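PDB 1M1S: sperm-specific class P protein 34 from Caenorhabditis elegans, which is of unknown function but belongs to the major sperm protein family, whose founding members assemble into the filaments that drive nematode sperm crawling. Local coordinates for residues 83-88 and 98-103. Numbering follows the deposited sequence.
Sequences VIQYAE and APFKAG
F100 reaches from the short, weakly bonded helix 98-101 onto strand 79-89 and lays the far end of its ring against the backbone between Q85 and A87. With CG anti to the carbonyl carbon (chi1 -61°), the side chain leaves the helix so that this end comes down on the strand. F100 CZ lies 3.7 Å from Q85 O, approached obliquely, while Y86 CA sits at the ring edge, near its plane, 4.0 Å from F100 CZ. No hydrogen bond links the two segments.

Apolar side-chain contacts flank this backbone contact. A87 CB points toward the helix and meets P99 CB at 4.0 Å as well as F100 CE2. One residue before Y86, Q85 CB also packs on F100 CE2 (4.1 Å). Within the helix segment, the P99 ring sets CG above one face of F100, nearer its margin than its centre. Within the immunoglobulin-like beta sandwich of the MSP domain, this places the helix of the connection to strand 107-115 against strand 79-89, and F100 also touches A40 on strand 38-45. An alanine in place of F100 would probably leave a gap beside Q85 O and Y86 CA where CZ and CE2 now pack.

G103, with positive phi, closes the helix in a Schellman motif, one of whose two bonds back runs from G103 N to F100 O (3.1 Å).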
loop_
_atom_site.group_PDB
_atom_site.type_symbol
_atom_site.label_atom_id
_atom_site.label_comp_id
_atom_site.label_asym_id
_atom_site.label_seq_id
_atom_site.Cartn_x
_atom_site.Cartn_y
_atom_site.Cartn_z
ATOM N N VAL A 83 -2.599 -2.027 5.296
ATOM C CA VAL A 83 -2.514 -0.674 5.818
ATOM C C VAL A 83 -1.289 -0.016 5.235
ATOM O O VAL A 83 -0.172 -0.473 5.470
ATOM C CB VAL A 83 -2.429 -0.637 7.371
ATOM C CG1 VAL A 83 -2.468 0.797 7.863
ATOM C CG2 VAL A 83 -3.594 -1.360 7.973
ATOM N N ILE A 84 -1.495 1.044 4.462
ATOM C CA ILE A 84 -0.371 1.749 3.867
ATOM C C ILE A 84 -0.058 2.941 4.740
ATOM O O ILE A 84 -0.932 3.762 5.001
ATOM C CB ILE A 84 -0.669 2.229 2.430
ATOM C CG1 ILE A 84 -1.095 1.057 1.569
ATOM C CG2 ILE A 84 0.583 2.845 1.794
ATOM C CD1 ILE A 84 -1.816 1.500 0.386
ATOM N N GLN A 85 1.156 2.964 5.278
ATOM C CA GLN A 85 1.612 4.085 6.103
ATOM C C GLN A 85 2.498 4.918 5.196
ATOM O O GLN A 85 3.117 4.364 4.284
ATOM C CB GLN A 85 2.446 3.605 7.292
ATOM C CG GLN A 85 1.715 2.692 8.280
ATOM C CD GLN A 85 2.455 2.551 9.603
ATOM O OE1 GLN A 85 3.687 2.585 9.641
ATOM N NE2 GLN A 85 1.701 2.424 10.703
ATOM N N TYR A 86 2.525 6.235 5.396
ATOM C CA TYR A 86 3.389 7.103 4.580
ATOM C C TYR A 86 4.159 8.099 5.412
ATOM O O TYR A 86 3.912 8.248 6.600
ATOM C CB TYR A 86 2.631 7.835 3.458
ATOM C CG TYR A 86 1.450 8.644 3.909
ATOM C CD1 TYR A 86 1.582 9.991 4.305
ATOM C CD2 TYR A 86 0.190 8.057 3.962
ATOM C CE1 TYR A 86 0.463 10.718 4.753
ATOM C CE2 TYR A 86 -0.913 8.763 4.389
ATOM C CZ TYR A 86 -0.776 10.077 4.789
ATOM O OH TYR A 86 -1.888 10.698 5.279
ATOM N N ALA A 87 5.075 8.806 4.775
ATOM C CA ALA A 87 5.869 9.781 5.485
ATOM C C ALA A 87 6.457 10.679 4.438
ATOM O O ALA A 87 6.680 10.225 3.333
ATOM C CB ALA A 87 6.985 9.073 6.217
ATOM N N GLU A 88 6.717 11.938 4.773
ATOM C CA GLU A 88 7.331 12.875 3.835
ATOM C C GLU A 88 8.820 12.678 3.878
ATOM O O GLU A 88 9.376 12.432 4.944
ATOM C CB GLU A 88 7.005 14.285 4.230
ATOM C CG GLU A 88 5.621 14.651 3.850
ATOM C CD GLU A 88 5.044 15.686 4.776
ATOM O OE1 GLU A 88 5.833 16.499 5.313
ATOM O OE2 GLU A 88 3.805 15.672 4.984
ATOM N N ALA A 98 13.907 4.014 5.974
ATOM C CA ALA A 98 14.463 4.967 6.940
ATOM C C ALA A 98 13.437 5.731 7.786
ATOM O O ALA A 98 13.513 5.685 9.021
ATOM C CB ALA A 98 15.438 5.911 6.276
ATOM N N PRO A 99 12.423 6.377 7.153
ATOM C CA PRO A 99 11.460 7.089 8.005
ATOM C C PRO A 99 10.492 6.171 8.782
ATOM O O PRO A 99 9.725 6.650 9.600
ATOM C CB PRO A 99 10.731 8.006 7.012
ATOM C CG PRO A 99 10.726 7.208 5.792
ATOM C CD PRO A 99 12.133 6.641 5.729
ATOM N N PHE A 100 10.539 4.861 8.535
ATOM C CA PHE A 100 9.658 3.917 9.242
ATOM C C PHE A 100 10.380 3.218 10.387
ATOM O O PHE A 100 9.789 2.981 11.438
ATOM C CB PHE A 100 9.013 2.920 8.269
ATOM C CG PHE A 100 8.146 3.578 7.235
ATOM C CD1 PHE A 100 8.536 3.592 5.895
ATOM C CD2 PHE A 100 6.989 4.262 7.613
ATOM C CE1 PHE A 100 7.803 4.284 4.928
ATOM C CE2 PHE A 100 6.238 4.965 6.661
ATOM C CZ PHE A 100 6.652 4.977 5.308
ATOM N N LYS A 101 11.661 2.910 10.178
ATOM C CA LYS A 101 12.529 2.310 11.194
ATOM C C LYS A 101 12.714 3.408 12.251
ATOM O O LYS A 101 13.220 3.164 13.354
ATOM C CB LYS A 101 13.905 1.982 10.578
ATOM C CG LYS A 101 13.982 0.751 9.687
ATOM C CD LYS A 101 15.391 0.578 9.109
ATOM C CE LYS A 101 15.616 -0.841 8.626
ATOM N NZ LYS A 101 16.925 -0.993 7.966
ATOM N N ALA A 102 12.355 4.630 11.834
ATOM C CA ALA A 102 12.447 5.855 12.628
ATOM C C ALA A 102 11.170 6.198 13.384
ATOM O O ALA A 102 11.190 7.053 14.280
ATOM C CB ALA A 102 12.815 7.031 11.723
ATOM N N GLY A 103 10.050 5.593 12.996
ATOM C CA GLY A 103 8.794 5.897 13.668
ATOM C C GLY A 103 8.240 7.216 13.148
ATOM O O GLY A 103 7.679 8.025 13.888
#